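Local coordinates for VgrG protein (Vibrio cholerae, PDB 4DTH) that probably cross-links G-actin as the effector domain of a secreted VgrG toxin, binding ATP and magnesium ions for the reaction, at residues 316-319 and 320-324; 308-311 and 312-316; 239-242 and 243-247. All coordinates share one frame; numbering follows the deposited sequence.

Contact 1 (316-319 and 320-324); sequences KNVF and QYFQD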
loop_
_atom_site.group_PDB
_atom_site.type_symbol
_atom_site.label_atom_id
_atom_site.label_comp_id
_atom_site.label_asym_id
_atom_site.label_seq_id
_atom_site.Cartn_x
_atom_site.Cartn_y
_atom_site.Cartn_z
ATOM N N LYS A 316 -19.559 13.956 13.477
ATOM C CA LYS A 316 -19.140 13.466 14.800
ATOM C C LYS A 316 -18.493 12.106 14.674
ATOM O O LYS A 316 -17.437 11.872 15.264
ATOM C CB LYS A 316 -20.359 13.411 15.764
ATOM C CG LYS A 316 -20.089 12.822 17.158
ATOM C CD LYS A 316 -21.070 11.694 17.507
ATOM C CE LYS A 316 -20.680 11.003 18.792
ATOM N NZ LYS A 316 -20.781 9.522 18.688
ATOM N N ASN A 317 -19.123 11.201 13.902
ATOM C CA ASN A 317 -18.602 9.860 13.707
ATOM C C ASN A 317 -17.267 9.802 12.969
ATOM O O ASN A 317 -16.396 9.046 13.382
ATOM C CB ASN A 317 -19.658 8.942 13.112
ATOM C CG ASN A 317 -20.620 8.472 14.178
ATOM O OD1 ASN A 317 -20.272 7.627 15.011
ATOM N ND2 ASN A 317 -21.816 9.057 14.223
ATOM N N VAL A 318 -17.089 10.621 11.917
ATOM C CA VAL A 318 -15.830 10.680 11.160
ATOM C C VAL A 318 -14.749 11.281 12.077
ATOM O O VAL A 318 -13.656 10.722 12.172
ATOM C CB VAL A 318 -15.972 11.462 9.815
ATOM C CG1 VAL A 318 -14.602 11.775 9.200
ATOM C CG2 VAL A 318 -16.840 10.687 8.813
ATOM N N PHE A 319 -15.069 12.398 12.760
ATOM C CA PHE A 319 -14.125 13.046 13.674
ATOM C C PHE A 319 -13.640 12.074 14.757
ATOM O O PHE A 319 -12.432 11.891 14.879
ATOM C CB PHE A 319 -14.712 14.342 14.274
ATOM C CG PHE A 319 -13.705 15.128 15.085
ATOM C CD1 PHE A 319 -13.508 14.854 16.435
ATOM C CD2 PHE A 319 -12.927 16.119 14.489
ATOM C CE1 PHE A 319 -12.548 15.556 17.176
ATOM C CE2 PHE A 319 -11.976 16.828 15.235
ATOM C CZ PHE A 319 -11.796 16.542 16.573
ATOM N N GLN A 320 -14.563 11.403 15.486
ATOM C CA GLN A 320 -14.227 10.438 16.545
ATOM C C GLN A 320 -13.439 9.244 16.006
ATOM O O GLN A 320 -12.472 8.811 16.637
ATOM C CB GLN A 320 -15.496 9.947 17.279
ATOM C CG GLN A 320 -15.191 9.176 18.583
ATOM C CD GLN A 320 -16.321 8.310 19.112
ATOM O OE1 GLN A 320 -17.349 8.089 18.461
ATOM N NE2 GLN A 320 -16.133 7.763 20.306
ATOM N N TYR A 321 -13.856 8.710 14.840
ATOM C CA TYR A 321 -13.199 7.583 14.212
ATOM C C TYR A 321 -11.696 7.850 14.057
ATOM O O TYR A 321 -10.886 7.036 14.492
ATOM C CB TYR A 321 -13.838 7.279 12.845
ATOM C CG TYR A 321 -13.140 6.164 12.104
ATOM C CD1 TYR A 321 -13.355 4.831 12.447
ATOM C CD2 TYR A 321 -12.262 6.438 11.056
ATOM C CE1 TYR A 321 -12.706 3.797 11.773
ATOM C CE2 TYR A 321 -11.607 5.415 10.376
ATOM C CZ TYR A 321 -11.835 4.095 10.736
ATOM O OH TYR A 321 -11.205 3.087 10.067
ATOM N N PHE A 322 -11.342 8.988 13.452
ATOM C CA PHE A 322 -9.939 9.326 13.239
ATOM C C PHE A 322 -9.190 9.703 14.514
ATOM O O PHE A 322 -7.987 9.461 14.597
ATOM C CB PHE A 322 -9.783 10.366 12.129
ATOM C CG PHE A 322 -10.044 9.784 10.758
ATOM C CD1 PHE A 322 -9.308 8.697 10.293
ATOM C CD2 PHE A 322 -11.032 10.318 9.935
ATOM C CE1 PHE A 322 -9.556 8.144 9.029
ATOM C CE2 PHE A 322 -11.282 9.765 8.671
ATOM C CZ PHE A 322 -10.534 8.688 8.224
ATOM N N GLN A 323 -9.901 10.285 15.490
ATOM C CA GLN A 323 -9.350 10.700 16.780
ATOM C C GLN A 323 -8.897 9.481 17.618
ATOM O O GLN A 323 -7.829 9.540 18.228
ATOM C CB GLN A 323 -10.386 11.567 17.520
ATOM C CG GLN A 323 -10.153 11.757 19.012
ATOM C CD GLN A 323 -11.318 12.502 19.607
ATOM O OE1 GLN A 323 -12.330 11.912 19.999
ATOM N NE2 GLN A 323 -11.216 13.824 19.637
ATOM N N ASP A 324 -9.681 8.371 17.604
ATOM C CA ASP A 324 -9.392 7.138 18.326
ATOM C C ASP A 324 -8.386 6.246 17.582
ATOM O O ASP A 324 -8.190 5.092 17.955
ATOM C CB ASP A 324 -10.707 6.411 18.669
ATOM C CG ASP A 324 -11.664 7.210 19.548
ATOM O OD1 ASP A 324 -11.276 8.317 20.009
ATOM O OD2 ASP A 324 -12.801 6.743 19.755
#

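Contact 2 (308-311 and 312-316); sequences SRYS and ESLSK. With SO4 (sulfate ion), chain J.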
loop_
_atom_site.group_PDB
_atom_site.type_symbol
_atom_site.label_atom_id
_atom_site.label_comp_id
_atom_site.label_asym_id
_atom_site.label_seq_id
_atom_site.Cartn_x
_atom_site.Cartn_y
_atom_site.Cartn_z
ATOM N N SER A 308 -20.159 21.992 8.479
ATOM C CA SER A 308 -20.712 22.966 7.541
ATOM C C SER A 308 -21.041 22.249 6.216
ATOM O O SER A 308 -21.721 22.808 5.360
ATOM C CB SER A 308 -19.732 24.122 7.321
ATOM O OG SER A 308 -18.533 23.639 6.743
ATOM N N ARG A 309 -20.604 20.984 6.083
ATOM C CA ARG A 309 -20.777 20.192 4.859
ATOM C C ARG A 309 -21.557 18.897 5.026
ATOM O O ARG A 309 -22.140 18.405 4.050
ATOM C CB ARG A 309 -19.400 19.818 4.309
ATOM C CG ARG A 309 -18.594 21.006 3.811
ATOM C CD ARG A 309 -17.177 20.577 3.501
ATOM N NE ARG A 309 -16.367 21.652 2.917
ATOM C CZ ARG A 309 -15.663 22.528 3.622
ATOM N NH1 ARG A 309 -15.698 22.505 4.949
ATOM N NH2 ARG A 309 -14.914 23.432 3.009
ATOM N N TYR A 310 -21.520 18.316 6.228
ATOM C CA TYR A 310 -22.137 17.009 6.491
ATOM C C TYR A 310 -23.006 17.047 7.717
ATOM O O TYR A 310 -22.845 17.940 8.552
ATOM C CB TYR A 310 -21.060 15.925 6.620
ATOM C CG TYR A 310 -20.277 15.754 5.339
ATOM C CD1 TYR A 310 -20.828 15.086 4.246
ATOM C CD2 TYR A 310 -19.030 16.352 5.178
ATOM C CE1 TYR A 310 -20.137 14.978 3.039
ATOM C CE2 TYR A 310 -18.331 16.253 3.974
ATOM C CZ TYR A 310 -18.889 15.567 2.910
ATOM O OH TYR A 310 -18.218 15.481 1.720
ATOM N N SER A 311 -23.921 16.070 7.835
ATOM C CA SER A 311 -24.829 15.989 8.979
ATOM C C SER A 311 -24.027 15.912 10.265
ATOM O O SER A 311 -22.849 15.519 10.225
ATOM C CB SER A 311 -25.710 14.752 8.856
ATOM O OG SER A 311 -24.931 13.578 9.036
ATOM N N GLU A 312 -24.652 16.292 11.393
ATOM C CA GLU A 312 -24.019 16.223 12.708
ATOM C C GLU A 312 -23.507 14.813 13.003
ATOM O O GLU A 312 -22.361 14.665 13.419
ATOM C CB GLU A 312 -24.969 16.715 13.829
ATOM C CG GLU A 312 -24.419 16.550 15.248
ATOM C CD GLU A 312 -23.083 17.187 15.585
ATOM O OE1 GLU A 312 -22.591 18.033 14.802
ATOM O OE2 GLU A 312 -22.542 16.872 16.667
ATOM N N SER A 313 -24.341 13.789 12.759
ATOM C CA SER A 313 -23.983 12.390 13.001
ATOM C C SER A 313 -22.782 11.934 12.162
ATOM O O SER A 313 -21.837 11.380 12.710
ATOM C CB SER A 313 -25.175 11.465 12.808
ATOM O OG SER A 313 -24.756 10.141 13.099
ATOM N N LEU A 314 -22.790 12.230 10.854
ATOM C CA LEU A 314 -21.660 11.841 10.012
ATOM C C LEU A 314 -20.384 12.578 10.436
ATOM O O LEU A 314 -19.346 11.934 10.568
ATOM C CB LEU A 314 -21.973 12.042 8.518
ATOM C CG LEU A 314 -20.893 11.631 7.506
ATOM C CD1 LEU A 314 -20.410 10.165 7.716
ATOM C CD2 LEU A 314 -21.388 11.859 6.088
ATOM N N SER A 315 -20.484 13.895 10.710
ATOM C CA SER A 315 -19.354 14.725 11.137
ATOM C C SER A 315 -18.726 14.211 12.449
ATOM O O SER A 315 -17.513 14.051 12.511
ATOM C CB SER A 315 -19.790 16.179 11.295
ATOM O OG SER A 315 -20.285 16.718 10.079
ATOM N N LYS A 316 -19.559 13.956 13.477
ATOM C CA LYS A 316 -19.140 13.466 14.800
ATOM C C LYS A 316 -18.493 12.106 14.674
ATOM O O LYS A 316 -17.437 11.872 15.264
ATOM C CB LYS A 316 -20.359 13.411 15.764
ATOM C CG LYS A 316 -20.089 12.822 17.158
ATOM C CD LYS A 316 -21.070 11.694 17.507
ATOM C CE LYS A 316 -20.680 11.003 18.792
ATOM N NZ LYS A 316 -20.781 9.522 18.688
HETATM S S SO4 J . -20.997 15.333 -1.031
HETATM O O1 SO4 J . -21.840 14.299 -1.633
HETATM O O2 SO4 J . -21.778 16.067 -0.035
HETATM O O3 SO4 J . -19.837 14.714 -0.384
HETATM O O4 SO4 J . -20.541 16.247 -2.088
#

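Contact 3 (239-242 and 243-247); sequences AELA and KKFGI. With SO4 (sulfate ion), chain J.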
loop_
_atom_site.group_PDB
_atom_site.type_symbol
_atom_site.label_atom_id
_atom_site.label_comp_id
_atom_site.label_asym_id
_atom_site.label_seq_id
_atom_site.Cartn_x
_atom_site.Cartn_y
_atom_site.Cartn_z
ATOM N N ALA A 239 -15.893 11.430 4.757
ATOM C CA ALA A 239 -17.316 11.726 4.862
ATOM C C ALA A 239 -17.982 11.647 3.476
ATOM O O ALA A 239 -19.036 11.017 3.341
ATOM C CB ALA A 239 -17.519 13.095 5.493
ATOM N N GLU A 240 -17.316 12.199 2.428
ATOM C CA GLU A 240 -17.830 12.134 1.053
ATOM C C GLU A 240 -17.994 10.686 0.597
ATOM O O GLU A 240 -19.052 10.325 0.065
ATOM C CB GLU A 240 -16.898 12.905 0.093
ATOM C CG GLU A 240 -17.289 12.824 -1.378
ATOM C CD GLU A 240 -16.148 13.150 -2.323
ATOM O OE1 GLU A 240 -15.756 14.337 -2.400
ATOM O OE2 GLU A 240 -15.628 12.215 -2.972
ATOM N N LEU A 241 -16.967 9.852 0.832
ATOM C CA LEU A 241 -16.994 8.445 0.434
ATOM C C LEU A 241 -18.012 7.639 1.224
ATOM O O LEU A 241 -18.667 6.785 0.643
ATOM C CB LEU A 241 -15.603 7.812 0.538
ATOM C CG LEU A 241 -14.548 8.385 -0.410
ATOM C CD1 LEU A 241 -13.179 7.888 -0.037
ATOM C CD2 LEU A 241 -14.854 8.043 -1.858
ATOM N N ALA A 242 -18.161 7.922 2.531
ATOM C CA ALA A 242 -19.130 7.227 3.391
ATOM C C ALA A 242 -20.549 7.495 2.881
ATOM O O ALA A 242 -21.373 6.587 2.861
ATOM C CB ALA A 242 -18.993 7.706 4.833
ATOM N N LYS A 243 -20.813 8.729 2.431
ATOM C CA LYS A 243 -22.103 9.149 1.891
ATOM C C LYS A 243 -22.321 8.520 0.516
ATOM O O LYS A 243 -23.400 7.988 0.232
ATOM C CB LYS A 243 -22.096 10.678 1.776
ATOM C CG LYS A 243 -23.384 11.336 2.167
ATOM C CD LYS A 243 -23.271 12.834 1.923
ATOM C CE LYS A 243 -24.325 13.308 0.960
ATOM N NZ LYS A 243 -24.132 14.731 0.586
ATOM N N LYS A 244 -21.285 8.590 -0.343
ATOM C CA LYS A 244 -21.324 8.063 -1.710
ATOM C C LYS A 244 -21.550 6.542 -1.730
ATOM O O LYS A 244 -22.440 6.053 -2.451
ATOM C CB LYS A 244 -19.980 8.410 -2.388
ATOM C CG LYS A 244 -19.695 7.741 -3.709
ATOM C CD LYS A 244 -20.556 8.280 -4.803
ATOM C CE LYS A 244 -20.111 7.783 -6.145
ATOM N NZ LYS A 244 -21.116 8.126 -7.180
ATOM N N PHE A 245 -20.760 5.806 -0.937
ATOM C CA PHE A 245 -20.785 4.344 -0.935
ATOM C C PHE A 245 -21.643 3.681 0.144
ATOM O O PHE A 245 -21.750 2.457 0.155
ATOM C CB PHE A 245 -19.351 3.802 -0.915
ATOM C CG PHE A 245 -18.577 4.068 -2.188
ATOM C CD1 PHE A 245 -18.808 3.312 -3.334
ATOM C CD2 PHE A 245 -17.632 5.085 -2.246
ATOM C CE1 PHE A 245 -18.087 3.556 -4.510
ATOM C CE2 PHE A 245 -16.902 5.323 -3.423
ATOM C CZ PHE A 245 -17.136 4.557 -4.545
ATOM N N GLY A 246 -22.221 4.480 1.037
ATOM C CA GLY A 246 -23.049 3.970 2.129
ATOM C C GLY A 246 -22.231 3.117 3.080
ATOM O O GLY A 246 -22.533 1.942 3.283
ATOM N N ILE A 247 -21.165 3.709 3.642
ATOM C CA ILE A 247 -20.240 2.985 4.519
ATOM C C ILE A 247 -20.606 3.200 5.982
ATOM O O ILE A 247 -20.772 4.341 6.399
ATOM C CB ILE A 247 -18.772 3.421 4.238
ATOM C CG1 ILE A 247 -18.396 3.208 2.745
ATOM C CG2 ILE A 247 -17.780 2.677 5.161
ATOM C CD1 ILE A 247 -17.076 3.878 2.319
HETATM S S SO4 J . -20.997 15.333 -1.031
HETATM O O1 SO4 J . -21.840 14.299 -1.633
HETATM O O2 SO4 J . -21.778 16.067 -0.035
HETATM O O3 SO4 J . -19.837 14.714 -0.384
HETATM O O4 SO4 J . -20.541 16.247 -2.088
#

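Contact 1 (316-319 and 320-324)
Val318 and Phe322, one helical turn apart, run alongside each other on the buried side of helix 312-323, with Val318 CG1 3.9 Å from Phe322 CE2. In Phe322, CG sits beside the backbone nitrogen, trans to the carbonyl carbon (chi1 -72°), which brings the CD2 side of the ring next to the valine methyl. Over the centre of one face of the Phe322 ring sits Tyr321 CD2, 3.7 Å above the plane. On another flank, Phe319 meets the amide of Gln323: Gln323 NE2 lies 3.3 Å from Phe319 CE1, with ring and amide planes 84° apart, but this holds for one of two deposited conformers and is therefore doubtful. Phe319 reaches this place because its CG is trans to the backbone nitrogen (chi1 -173°). Lys316, bent along its chain, lies beside the extended Gln320, yet Lys316 NZ stays 3.7 Å from Gln320 OE1, a loose polar approach.

The backbone sets this spacing through bonds four residues apart, among them Gln320 N to Lys316 O at 2.9 Å and Gln323 N to Phe319 O at 3.1 Å. Farther out, Phe322 stacks on Tyr235 of helix 221-245, Phe319 is packed against Met299 and Leu306 of helix 292-307, and Asn317 bonds to Ser313 O and Glu251 N while Tyr321 OH bonds to Glu327 O. The chemistry implies an amphipathic helix: its large apolar side chains suit the faces turned to helices 221-245 and 292-307, and the long polar chains of Lys316, Gln320 and Gln323 suit the more exposed side.

Contact 2 (308-311 and 312-316)
Between Ser311 and Glu312 the chain passes from extended to helical geometry: Ser311 has psi 158°, whereas helical angles begin at Glu312. The first turn closes when Ser315 N donates to Ser311 O over 2.9 Å. That same carbonyl takes a second bond, from Ser315 OG at 2.8 Å, which arrives 43° out of the carbonyl plane, so one oxygen is gripped by both the amide and the hydroxyl of a single residue. Serine suits this buried place because it is small and brings its own donor.

The side chain of Ser311 accepts as well. Its OG stands between the backbone nitrogen and the carbonyl carbon (chi1 69°), folded over the helix start, and takes the N-H of Leu314 N at 3.1 Å. Glu257 OE2 is a further hydrogen-bond partner of this hydroxyl, which would help fix its rotation. Ahead of the cap, Tyr310 and Leu314 pack at a slant, Leu314 CD2 lying 3.8 Å from Tyr310 CD1, while the tyrosine ring continues onto Ala239 and Lys243 of helix 221-245. Its phenol OH donates to O3 of a sulfate at 2.8 Å, most likely a component of the crystallisation solution, that is also bonded by Lys243. Glu312 is a suitable residue for the first helical position, since a negative charge there would probably interact favourably with the helix's N-terminal end.

Altogether this is a serine N-cap, terminating the loop after helix 292-307 and starting helix 312-323 in the actin cross-linking domain.

Contact 3 (239-242 and 243-247)
Leu241 presses its CD2 methyl against the rim of the Phe245 ring, in the plane of the ring and 3.7 Å from CE2, the two side chains pointing the same way at the end of helix 221-245. This end is closed by a glycine C-cap with a six-to-one bond: Ile247 N reaches back to Ala242 O at 3.0 Å, in the carbonyl plane and on a lone pair. Gly246 makes the reversal possible, its phi of 64° being one that residues with a CB adopt less readily. Just before it, a regular helical bond joins Phe245 N to Leu241 O at 2.8 Å.

Ile247, turned back by the cap, packs its branched chain over the final turn, with CB 3.9 Å from Ala242 CA; an alanine there is small enough to let the chain approach. Phe245 has CG beside its backbone nitrogen (chi1 -68°), which lays its ring next to Leu241, and Lys244 CG covers part of one face, 3.6 Å above the plane and toward the rim. Phe245 and Ile247 also meet Val271 of helix 269-275, where Leu241 touches Trp275, so the apolar residues join the helix end to that neighbour.

On a different flank the polar chains take over. Glu240 pairs its carboxylate with Lys237 in a salt bridge, while its methylene groups line the bound sulfate. The bend of Lys243 at chi3 (121°) brings its ammonium to the anion, where NZ bonds to sulfate O2 at 2.8 Å and weakly to O1 at 3.2 Å.

How the contacts relate
Contacts 1 and 2 are successive turns of helix 312-323, sharing Lys316, with centres about 11 Å apart; contact 2 starts the helix and contact 1 carries it to its end. Contact 3 finishes helix 221-245, which packs across both: its centre is about 12 Å from that of contact 2 and about 15 Å from that of contact 1. Tyr310 OH comes within 3.3 Å of Glu240 CB, Val318 CG2 within 4.1 Å of Ala239 CA, and one sulfate joins contacts 2 and 3. The bound ATP lies about 12 Å from the side chain of Tyr321 and about 14 Å from that of Leu241, so neither side chain touches the nucleotide.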